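Local coordinates for protein putative fumarylpyruvate hydrolase (Burkholderia cenocepacia, PDB 4MAQ) that is a putative hydrolase of the fumarylacetoacetate hydrolase family, built on a mixed beta-sheet fold and found here as a two-chain assembly, at residues B[31-42]-B[197-208]; B[115-126]-B[138-149]. All coordinates share one frame; numbering follows the deposited sequence. Where two conformers were deposited one is given.

In the fold
Both contacts are largely buried and serve the same mixed sheet, yet they illustrate two ways of tying a strand to its neighbour. Interaction 1 joins strands far apart in sequence, in parallel, and finishes in a carboxylate held by arginine and backbone N-H groups. Interaction 2 lies within the long chain excursion that separates the two segments of interaction 1; it pairs antiparallel backbones and then passes to a helix end, where lysine and arginine side chains add to the backbone bonds. Phe-206 connects them, its CZ lying 3.7 Å from CG2 of Val-148. Each also reaches the second subunit: Arg-35 forms salt bridges with Asp-67 and Asp-143 of that chain, and the Asp-143 of this chain lies in segment 138-149.

Interaction 1: residues B[31-42]-B[197-208]; sequences FPVRRVFCVGRN and VELKAGDLIFTG
Strands 36-39 and 204-206 run parallel, 4.6 Å apart at closest approach and 19° from alignment, with Val-36, Phe-37 and Cys-38 in register with Leu-204, Ile-205 and Phe-206. This is parallel pairing inside the mixed sheet of the fumarylacetoacetate hydrolase fold, and its hydrogen bonds alternate as expected, from Leu-204 N to Arg-35 O through to Val-39 N on Phe-206 O. One face carries Val-36, Cys-38, Leu-204 and Phe-206: CG1 of Val-36 touches CE1 of Phe-206 at 3.7 Å, and the Cys-38 sulfur lies obliquely to that ring in a sulfur-aromatic contact. On the other face the Phe-37 ring leans toward Val-197 and Leu-199, while OD2 of Asp-203 meets its edge, the carboxylate turned 86° from the ring.

Asp-203 is the polar centre. Arg-34 grips it side-on, NE to OD1 at 2.7 Å and NH1 to OD2 at 2.9 Å, both on syn lone pairs with the two planes nearly coplanar. Bends at chi2 and chi3 fold the arginine back to reach it. Each oxygen also takes a backbone N-H, OD1 from Arg-35 and OD2 from Lys-200, so four bonds fix the carboxylate. The Arg-34 guanidinium lies between NE of Arg-35 and CG of Lys-200 on opposite faces; Asp-67 of the second subunit pairs with both arginines, which probably eases their closeness. At the edge of the same Arg-34 guanidinium, a water accepts from NH2 at 2.9 Å and donates to Glu-198 O at 2.7 Å.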
loop_
_atom_site.group_PDB
_atom_site.type_symbol
_atom_site.label_atom_id
_atom_site.label_comp_id
_atom_site.label_asym_id
_atom_site.label_seq_id
_atom_site.Cartn_x
_atom_site.Cartn_y
_atom_site.Cartn_z
ATOM N N PHE B 31 4.287 -12.985 -12.986
ATOM C CA PHE B 31 4.384 -13.049 -11.541
ATOM C C PHE B 31 3.358 -12.076 -10.936
ATOM O O PHE B 31 3.492 -10.871 -11.093
ATOM C CB PHE B 31 5.808 -12.676 -11.097
ATOM C CG PHE B 31 6.019 -12.786 -9.611
ATOM C CD1 PHE B 31 5.748 -11.705 -8.763
ATOM C CD2 PHE B 31 6.484 -13.987 -9.060
ATOM C CE1 PHE B 31 5.927 -11.815 -7.389
ATOM C CE2 PHE B 31 6.663 -14.105 -7.688
ATOM C CZ PHE B 31 6.395 -13.020 -6.857
ATOM N N PRO B 32 2.322 -12.605 -10.255
ATOM C CA PRO B 32 1.267 -11.757 -9.695
ATOM C C PRO B 32 1.761 -11.077 -8.412
ATOM O O PRO B 32 2.275 -11.753 -7.522
ATOM C CB PRO B 32 0.133 -12.769 -9.411
ATOM C CG PRO B 32 0.859 -14.025 -9.055
ATOM C CD PRO B 32 2.134 -14.029 -9.891
ATOM N N VAL B 33 1.617 -9.762 -8.336
ATOM C CA VAL B 33 2.146 -8.991 -7.214
ATOM C C VAL B 33 1.107 -8.887 -6.108
ATOM O O VAL B 33 -0.055 -8.528 -6.374
ATOM C CB VAL B 33 2.599 -7.579 -7.664
ATOM C CG1 VAL B 33 3.171 -6.793 -6.475
ATOM C CG2 VAL B 33 3.647 -7.666 -8.764
ATOM N N ARG B 34 1.565 -9.147 -4.880
ATOM C CA ARG B 34 0.721 -9.131 -3.691
ATOM C C ARG B 34 0.957 -7.783 -2.970
ATOM O O ARG B 34 0.204 -6.825 -3.190
ATOM C CB ARG B 34 0.980 -10.402 -2.848
ATOM C CG ARG B 34 -0.132 -10.783 -1.884
ATOM C CD ARG B 34 -0.314 -9.857 -0.684
ATOM N NE ARG B 34 0.844 -9.918 0.220
ATOM C CZ ARG B 34 0.784 -9.944 1.549
ATOM N NH1 ARG B 34 1.914 -10.021 2.262
ATOM N NH2 ARG B 34 -0.405 -9.937 2.181
ATOM N N ARG B 35 2.022 -7.689 -2.170
ATOM C CA ARG B 35 2.452 -6.404 -1.600
ATOM C C ARG B 35 3.887 -6.093 -2.016
ATOM O O ARG B 35 4.590 -6.983 -2.510
ATOM C CB ARG B 35 2.336 -6.405 -0.070
ATOM C CG ARG B 35 0.913 -6.368 0.457
ATOM C CD ARG B 35 0.906 -6.309 1.980
ATOM N NE ARG B 35 -0.410 -6.661 2.513
ATOM C CZ ARG B 35 -0.646 -6.977 3.779
ATOM N NH1 ARG B 35 0.316 -6.846 4.710
ATOM N NH2 ARG B 35 -1.855 -7.451 4.100
ATOM N N VAL B 36 4.295 -4.835 -1.824
ATOM C CA VAL B 36 5.642 -4.395 -2.177
ATOM C C VAL B 36 6.277 -3.733 -0.955
ATOM O O VAL B 36 5.761 -2.716 -0.485
ATOM C CB VAL B 36 5.622 -3.407 -3.361
ATOM C CG1 VAL B 36 7.056 -2.969 -3.721
ATOM C CG2 VAL B 36 4.934 -4.025 -4.564
ATOM N N PHE B 37 7.377 -4.304 -0.454
ATOM C CA PHE B 37 8.070 -3.770 0.713
ATOM C C PHE B 37 9.408 -3.200 0.272
ATOM O O PHE B 37 10.102 -3.812 -0.564
ATOM C CB PHE B 37 8.318 -4.886 1.728
ATOM C CG PHE B 37 7.071 -5.631 2.117
ATOM C CD1 PHE B 37 6.223 -5.103 3.078
ATOM C CD2 PHE B 37 6.731 -6.850 1.526
ATOM C CE1 PHE B 37 5.068 -5.764 3.461
ATOM C CE2 PHE B 37 5.576 -7.512 1.916
ATOM C CZ PHE B 37 4.754 -6.971 2.880
ATOM N N CYS B 38 9.791 -2.076 0.873
ATOM C CA CYS B 38 11.017 -1.373 0.460
ATOM C C CYS B 38 11.821 -1.025 1.700
ATOM O O CYS B 38 11.330 -0.363 2.618
ATOM C CB CYS B 38 10.666 -0.080 -0.270
ATOM S SG CYS B 38 9.527 -0.292 -1.655
ATOM N N VAL B 39 13.056 -1.485 1.752
ATOM C CA VAL B 39 13.881 -1.188 2.896
ATOM C C VAL B 39 14.429 0.248 2.786
ATOM O O VAL B 39 14.739 0.742 1.681
ATOM C CB VAL B 39 14.974 -2.260 3.057
ATOM C CG1 VAL B 39 16.053 -2.090 2.012
ATOM C CG2 VAL B 39 15.541 -2.285 4.475
ATOM N N GLY B 40 14.425 0.900 3.935
ATOM C CA GLY B 40 15.148 2.112 4.079
ATOM C C GLY B 40 16.613 1.745 4.026
ATOM O O GLY B 40 17.022 0.631 3.698
ATOM N N ARG B 41 17.397 2.705 4.401
ATOM C CA ARG B 41 18.841 2.746 4.125
ATOM C C ARG B 41 19.510 1.401 4.418
ATOM O O ARG B 41 19.625 0.994 5.576
ATOM C CB ARG B 41 19.488 3.845 4.967
ATOM N N ASN B 42 19.965 0.723 3.370
ATOM C CA ASN B 42 20.498 -0.624 3.505
ATOM C C ASN B 42 21.815 -0.885 2.772
ATOM O O ASN B 42 22.166 -2.040 2.557
ATOM C CB ASN B 42 19.437 -1.665 3.090
ATOM C CG ASN B 42 19.766 -3.055 3.595
ATOM O OD1 ASN B 42 20.221 -3.203 4.740
ATOM N ND2 ASN B 42 19.509 -4.088 2.774
ATOM N N VAL B 197 4.378 -8.638 9.261
ATOM C CA VAL B 197 3.176 -9.119 8.587
ATOM C C VAL B 197 3.465 -10.554 8.168
ATOM O O VAL B 197 4.607 -10.973 8.179
ATOM C CB VAL B 197 2.831 -8.297 7.309
ATOM C CG1 VAL B 197 2.468 -6.842 7.632
ATOM C CG2 VAL B 197 3.967 -8.353 6.289
ATOM N N GLU B 198 2.449 -11.280 7.730
ATOM C CA GLU B 198 2.709 -12.550 7.081
ATOM C C GLU B 198 3.201 -12.265 5.663
ATOM O O GLU B 198 2.517 -11.618 4.879
ATOM C CB GLU B 198 1.463 -13.436 7.035
ATOM C CG GLU B 198 1.803 -14.814 6.504
ATOM C CD GLU B 198 0.588 -15.664 6.218
ATOM O OE1 GLU B 198 -0.546 -15.136 6.237
ATOM O OE2 GLU B 198 0.782 -16.866 5.987
ATOM N N LEU B 199 4.394 -12.745 5.338
ATOM C CA LEU B 199 4.893 -12.669 3.981
ATOM C C LEU B 199 4.103 -13.639 3.123
ATOM O O LEU B 199 3.714 -14.719 3.590
ATOM C CB LEU B 199 6.367 -13.035 3.984
ATOM C CG LEU B 199 7.231 -12.626 2.828
ATOM C CD1 LEU B 199 7.349 -11.098 2.767
ATOM C CD2 LEU B 199 8.582 -13.317 2.917
ATOM N N LYS B 200 3.848 -13.257 1.874
ATOM C CA LYS B 200 3.035 -14.094 0.984
ATOM C C LYS B 200 3.707 -14.297 -0.356
ATOM O O LYS B 200 4.417 -13.415 -0.832
ATOM C CB LYS B 200 1.659 -13.453 0.742
ATOM C CG LYS B 200 0.787 -13.311 1.982
ATOM C CD LYS B 200 0.258 -14.639 2.473
ATOM C CE LYS B 200 -1.108 -14.436 3.115
ATOM N NZ LYS B 200 -1.688 -15.742 3.525
ATOM N N ALA B 201 3.446 -15.455 -0.968
ATOM C CA ALA B 201 3.780 -15.655 -2.369
ATOM C C ALA B 201 3.188 -14.483 -3.154
ATOM O O ALA B 201 2.030 -14.126 -2.973
ATOM C CB ALA B 201 3.189 -16.966 -2.861
ATOM N N GLY B 202 4.006 -13.868 -3.991
ATOM C CA GLY B 202 3.590 -12.694 -4.726
ATOM C C GLY B 202 4.195 -11.400 -4.204
ATOM O O GLY B 202 4.158 -10.395 -4.900
ATOM N N ASP B 203 4.775 -11.425 -3.005
ATOM C CA ASP B 203 5.428 -10.219 -2.480
ATOM C C ASP B 203 6.716 -9.879 -3.212
ATOM O O ASP B 203 7.455 -10.764 -3.665
ATOM C CB ASP B 203 5.687 -10.335 -0.973
ATOM C CG ASP B 203 4.410 -10.256 -0.165
ATOM O OD1 ASP B 203 3.397 -9.752 -0.721
ATOM O OD2 ASP B 203 4.418 -10.650 1.015
ATOM N N LEU B 204 6.951 -8.569 -3.350
ATOM C CA LEU B 204 8.222 -8.066 -3.863
ATOM C C LEU B 204 8.897 -7.284 -2.747
ATOM O O LEU B 204 8.238 -6.552 -2.017
ATOM C CB LEU B 204 8.032 -7.137 -5.083
ATOM C CG LEU B 204 7.401 -7.769 -6.325
ATOM C CD1 LEU B 204 7.256 -6.685 -7.400
ATOM C CD2 LEU B 204 8.211 -8.945 -6.840
ATOM N N ILE B 205 10.229 -7.418 -2.647
ATOM C CA ILE B 205 11.001 -6.642 -1.694
ATOM C C ILE B 205 12.110 -5.905 -2.423
ATOM O O ILE B 205 12.953 -6.518 -3.108
ATOM C CB ILE B 205 11.614 -7.525 -0.592
ATOM C CG1 ILE B 205 10.538 -8.377 0.119
ATOM C CG2 ILE B 205 12.381 -6.657 0.402
ATOM C CD1 ILE B 205 11.143 -9.417 1.073
ATOM N N PHE B 206 12.085 -4.578 -2.309
ATOM C CA PHE B 206 13.156 -3.728 -2.820
ATOM C C PHE B 206 14.174 -3.628 -1.680
ATOM O O PHE B 206 13.836 -3.214 -0.574
ATOM C CB PHE B 206 12.615 -2.334 -3.114
ATOM C CG PHE B 206 11.899 -2.187 -4.426
ATOM C CD1 PHE B 206 10.734 -2.898 -4.695
ATOM C CD2 PHE B 206 12.362 -1.282 -5.360
ATOM C CE1 PHE B 206 10.048 -2.717 -5.891
ATOM C CE2 PHE B 206 11.685 -1.102 -6.569
ATOM C CZ PHE B 206 10.517 -1.816 -6.826
ATOM N N THR B 207 15.405 -4.036 -1.958
ATOM C CA THR B 207 16.398 -4.347 -0.913
ATOM C C THR B 207 17.405 -3.234 -0.610
ATOM O O THR B 207 18.376 -3.453 0.128
ATOM C CB THR B 207 17.171 -5.663 -1.223
ATOM O OG1 THR B 207 17.835 -5.571 -2.495
ATOM C CG2 THR B 207 16.224 -6.840 -1.249
ATOM N N GLY B 208 17.179 -2.043 -1.167
ATOM C CA GLY B 208 18.018 -0.891 -0.852
ATOM C C GLY B 208 18.844 -0.457 -2.037
ATOM O O GLY B 208 18.835 -1.088 -3.096
HETATM O O HOH W 1 -0.032 -10.725 4.914
#

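Interaction 2: residues B[115-126]-B[138-149]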
loop_
_atom_site.group_PDB
_atom_site.type_symbol
_atom_site.label_atom_id
_atom_site.label_comp_id
_atom_site.label_asym_id
_atom_site.label_seq_id
_atom_site.Cartn_x
_atom_site.Cartn_y
_atom_site.Cartn_z
ATOM N N GLY B 115 14.566 -9.571 -9.706
ATOM C CA GLY B 115 14.596 -8.610 -10.784
ATOM C C GLY B 115 15.364 -7.378 -10.353
ATOM O O GLY B 115 15.975 -7.350 -9.269
ATOM N N VAL B 116 15.324 -6.359 -11.198
ATOM C CA VAL B 116 16.010 -5.091 -10.923
ATOM C C VAL B 116 14.940 -4.006 -10.981
ATOM O O VAL B 116 14.087 -4.022 -11.873
ATOM C CB VAL B 116 17.129 -4.811 -11.956
ATOM C CG1 VAL B 116 17.752 -3.443 -11.728
ATOM C CG2 VAL B 116 18.163 -5.927 -11.872
ATOM N N GLY B 117 14.963 -3.099 -10.016
ATOM C CA GLY B 117 13.931 -2.082 -9.930
ATOM C C GLY B 117 14.503 -0.710 -9.689
ATOM O O GLY B 117 15.691 -0.561 -9.332
ATOM N N VAL B 118 13.660 0.297 -9.874
ATOM C CA VAL B 118 14.013 1.659 -9.462
ATOM C C VAL B 118 12.929 2.119 -8.494
ATOM O O VAL B 118 11.744 2.153 -8.831
ATOM C CB VAL B 118 14.108 2.627 -10.663
ATOM C CG1 VAL B 118 14.607 3.989 -10.185
ATOM C CG2 VAL B 118 15.028 2.056 -11.741
ATOM N N ASP B 119 13.333 2.436 -7.267
ATOM C CA ASP B 119 12.449 3.105 -6.322
ATOM C C ASP B 119 12.435 4.573 -6.744
ATOM O O ASP B 119 13.447 5.271 -6.630
ATOM C CB ASP B 119 12.998 2.895 -4.907
ATOM C CG ASP B 119 12.284 3.728 -3.843
ATOM O OD1 ASP B 119 11.181 4.233 -4.099
ATOM O OD2 ASP B 119 12.850 3.878 -2.735
ATOM N N LEU B 120 11.325 5.020 -7.302
ATOM C CA LEU B 120 11.157 6.440 -7.627
ATOM C C LEU B 120 10.492 7.187 -6.484
ATOM O O LEU B 120 9.573 6.665 -5.868
ATOM C CB LEU B 120 10.346 6.603 -8.924
ATOM C CG LEU B 120 11.008 6.030 -10.185
ATOM C CD1 LEU B 120 10.055 6.105 -11.365
ATOM C CD2 LEU B 120 12.285 6.798 -10.505
ATOM N N THR B 121 10.938 8.421 -6.263
ATOM C CA THR B 121 10.466 9.226 -5.142
ATOM C C THR B 121 10.116 10.635 -5.567
ATOM O O THR B 121 10.886 11.272 -6.283
ATOM C CB THR B 121 11.562 9.372 -4.066
ATOM O OG1 THR B 121 12.067 8.085 -3.748
ATOM C CG2 THR B 121 11.027 10.027 -2.773
ATOM N N ARG B 122 8.981 11.138 -5.093
ATOM C CA ARG B 122 8.691 12.581 -5.211
ATOM C C ARG B 122 9.397 13.204 -4.006
ATOM O O ARG B 122 8.845 13.255 -2.904
ATOM C CB ARG B 122 7.185 12.827 -5.253
ATOM C CG ARG B 122 6.567 12.265 -6.537
ATOM C CD ARG B 122 5.117 12.705 -6.733
ATOM N NE ARG B 122 4.164 12.045 -5.840
ATOM C CZ ARG B 122 2.842 12.062 -5.995
ATOM N NH1 ARG B 122 2.280 12.617 -7.074
ATOM N NH2 ARG B 122 2.077 11.451 -5.091
ATOM N N ARG B 123 10.656 13.607 -4.205
ATOM C CA ARG B 123 11.569 13.940 -3.099
ATOM C C ARG B 123 11.158 15.225 -2.394
ATOM O O ARG B 123 11.354 15.357 -1.190
ATOM C CB ARG B 123 13.007 14.007 -3.625
ATOM N N ASP B 124 10.605 16.172 -3.142
ATOM C CA ASP B 124 10.050 17.371 -2.528
ATOM C C ASP B 124 8.923 17.044 -1.548
ATOM O O ASP B 124 8.908 17.551 -0.416
ATOM C CB ASP B 124 9.633 18.428 -3.564
ATOM C CG ASP B 124 8.887 17.876 -4.767
ATOM O OD1 ASP B 124 8.497 16.684 -4.809
ATOM O OD2 ASP B 124 8.662 18.690 -5.691
ATOM N N LEU B 125 7.995 16.180 -1.953
ATOM C CA LEU B 125 6.947 15.732 -1.036
ATOM C C LEU B 125 7.549 14.968 0.126
ATOM O O LEU B 125 7.078 15.105 1.262
ATOM C CB LEU B 125 5.903 14.885 -1.756
ATOM C CG LEU B 125 5.152 15.569 -2.893
ATOM C CD1 LEU B 125 4.082 14.664 -3.493
ATOM C CD2 LEU B 125 4.563 16.911 -2.441
ATOM N N GLN B 126 8.585 14.170 -0.132
ATOM C CA GLN B 126 9.230 13.466 0.979
ATOM C C GLN B 126 9.840 14.401 2.013
ATOM O O GLN B 126 9.704 14.173 3.230
ATOM C CB GLN B 126 10.305 12.485 0.503
ATOM C CG GLN B 126 10.736 11.531 1.615
ATOM C CD GLN B 126 11.898 10.677 1.216
ATOM O OE1 GLN B 126 12.695 11.069 0.367
ATOM N NE2 GLN B 126 12.004 9.500 1.822
ATOM N N TRP B 138 2.516 9.655 -0.284
ATOM C CA TRP B 138 2.564 10.511 -1.453
ATOM C C TRP B 138 3.971 10.536 -2.084
ATOM O O TRP B 138 4.096 10.592 -3.306
ATOM C CB TRP B 138 2.091 11.917 -1.097
ATOM C CG TRP B 138 0.609 12.205 -1.262
ATOM C CD1 TRP B 138 0.069 13.449 -1.381
ATOM C CD2 TRP B 138 -0.509 11.279 -1.319
ATOM N NE1 TRP B 138 -1.287 13.371 -1.522
ATOM C CE2 TRP B 138 -1.675 12.058 -1.495
ATOM C CE3 TRP B 138 -0.637 9.882 -1.265
ATOM C CZ2 TRP B 138 -2.952 11.488 -1.600
ATOM C CZ3 TRP B 138 -1.920 9.320 -1.395
ATOM C CH2 TRP B 138 -3.046 10.125 -1.547
ATOM N N ALA B 139 5.008 10.515 -1.240
ATOM C CA ALA B 139 6.384 10.573 -1.714
ATOM C C ALA B 139 6.814 9.274 -2.415
ATOM O O ALA B 139 7.620 9.322 -3.346
ATOM C CB ALA B 139 7.326 10.913 -0.586
ATOM N N LYS B 140 6.297 8.130 -1.949
ATOM C CA LYS B 140 6.883 6.848 -2.308
ATOM C C LYS B 140 5.955 5.895 -3.045
ATOM O O LYS B 140 6.453 4.954 -3.684
ATOM C CB LYS B 140 7.353 6.134 -1.045
ATOM C CG LYS B 140 8.688 6.648 -0.482
ATOM C CD LYS B 140 9.884 6.417 -1.429
ATOM C CE LYS B 140 11.203 6.613 -0.669
ATOM N NZ LYS B 140 12.345 6.399 -1.587
ATOM N N GLY B 141 4.638 6.103 -2.934
ATOM C CA GLY B 141 3.656 5.111 -3.401
ATOM C C GLY B 141 2.745 5.575 -4.504
ATOM O O GLY B 141 1.606 5.102 -4.648
ATOM N N PHE B 142 3.263 6.489 -5.308
ATOM C CA PHE B 142 2.507 7.132 -6.376
ATOM C C PHE B 142 2.472 6.277 -7.664
ATOM O O PHE B 142 3.027 5.162 -7.703
ATOM C CB PHE B 142 3.075 8.553 -6.620
ATOM C CG PHE B 142 4.526 8.552 -7.011
ATOM C CD1 PHE B 142 5.540 8.554 -6.028
ATOM C CD2 PHE B 142 4.885 8.482 -8.358
ATOM C CE1 PHE B 142 6.871 8.524 -6.409
ATOM C CE2 PHE B 142 6.222 8.428 -8.733
ATOM C CZ PHE B 142 7.219 8.450 -7.763
ATOM N N ASP B 143 1.820 6.769 -8.715
ATOM C CA ASP B 143 1.695 5.953 -9.927
ATOM C C ASP B 143 3.032 5.696 -10.582
ATOM O O ASP B 143 3.852 6.620 -10.696
ATOM C CB ASP B 143 0.770 6.624 -10.942
ATOM C CG ASP B 143 -0.654 6.736 -10.450
ATOM O OD1 ASP B 143 -1.058 5.960 -9.548
ATOM O OD2 ASP B 143 -1.392 7.594 -10.976
ATOM N N ALA B 144 3.248 4.460 -11.031
ATOM C CA ALA B 144 4.484 4.112 -11.756
ATOM C C ALA B 144 5.721 4.459 -10.925
ATOM O O ALA B 144 6.786 4.783 -11.479
ATOM C CB ALA B 144 4.550 4.767 -13.152
ATOM N N SER B 145 5.614 4.302 -9.606
ATOM C CA SER B 145 6.727 4.606 -8.711
ATOM C C SER B 145 7.696 3.443 -8.500
ATOM O O SER B 145 8.689 3.603 -7.806
ATOM C CB SER B 145 6.183 5.101 -7.367
ATOM O OG SER B 145 5.399 4.094 -6.724
ATOM N N GLY B 146 7.415 2.287 -9.101
ATOM C CA GLY B 146 8.320 1.143 -8.969
ATOM C C GLY B 146 8.517 0.378 -10.267
ATOM O O GLY B 146 8.089 -0.784 -10.383
ATOM N N PRO B 147 9.201 1.017 -11.245
ATOM C CA PRO B 147 9.529 0.238 -12.435
ATOM C C PRO B 147 10.423 -0.965 -12.088
ATOM O O PRO B 147 11.373 -0.824 -11.315
ATOM C CB PRO B 147 10.300 1.227 -13.344
ATOM C CG PRO B 147 10.219 2.547 -12.692
ATOM C CD PRO B 147 9.679 2.412 -11.316
ATOM N N VAL B 148 10.107 -2.135 -12.645
ATOM C CA VAL B 148 10.856 -3.374 -12.396
ATOM C C VAL B 148 11.069 -4.084 -13.740
ATOM O O VAL B 148 10.173 -4.081 -14.603
ATOM C CB VAL B 148 10.111 -4.306 -11.381
ATOM C CG1 VAL B 148 10.877 -5.603 -11.112
ATOM C CG2 VAL B 148 9.839 -3.601 -10.053
ATOM N N THR B 149 12.222 -4.737 -13.892
ATOM C CA THR B 149 12.483 -5.572 -15.059
ATOM C C THR B 149 11.660 -6.846 -15.030
ATOM O O THR B 149 11.097 -7.231 -13.991
ATOM C CB THR B 149 13.959 -5.973 -15.141
ATOM O OG1 THR B 149 14.313 -6.774 -13.998
ATOM C CG2 THR B 149 14.852 -4.729 -15.246
#
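Arg-122, Lys-140 and Leu-120 bury the most surface where strand 111-122 meets the end of helix 137-140 and the returning chain, an antiparallel pairing within the mixed sheet in this fumarylacetoacetate hydrolase fold. Arg-122, at the N-cap position of the next helix, turns its guanidinium onto the backbone of Trp-138: NE at 2.9 Å and NH2 at 2.8 Å both donate to the one oxygen, Trp-138 O, lying in the guanidinium plane. CB of Phe-142 and CD1 of Leu-125 cover opposite faces of that group. Closer to the backbone, CG of Arg-122 makes a CH-pi contact over the Phe-142 ring, 3.9 Å from its centroid; CB of Ser-145 covers the other face.

Lys-140 bends at chi2 (-64°) and then runs extended, which carries NZ to OD2 of Asp-119 in a salt bridge and to OG1 of Thr-121, each at 2.8 Å. Asp-119 has a second cation, as its OD1 pairs with Lys-64. Leu-120, unlike its neighbour Asp-119, points toward segment 138-149; its CB meets CZ of Phe-142 and its CD1 rests 3.7 Å from CD of Pro-147, with the carbonyl of Ala-144 close by. Its backbone N reaches Ser-145 O at 3.0 Å.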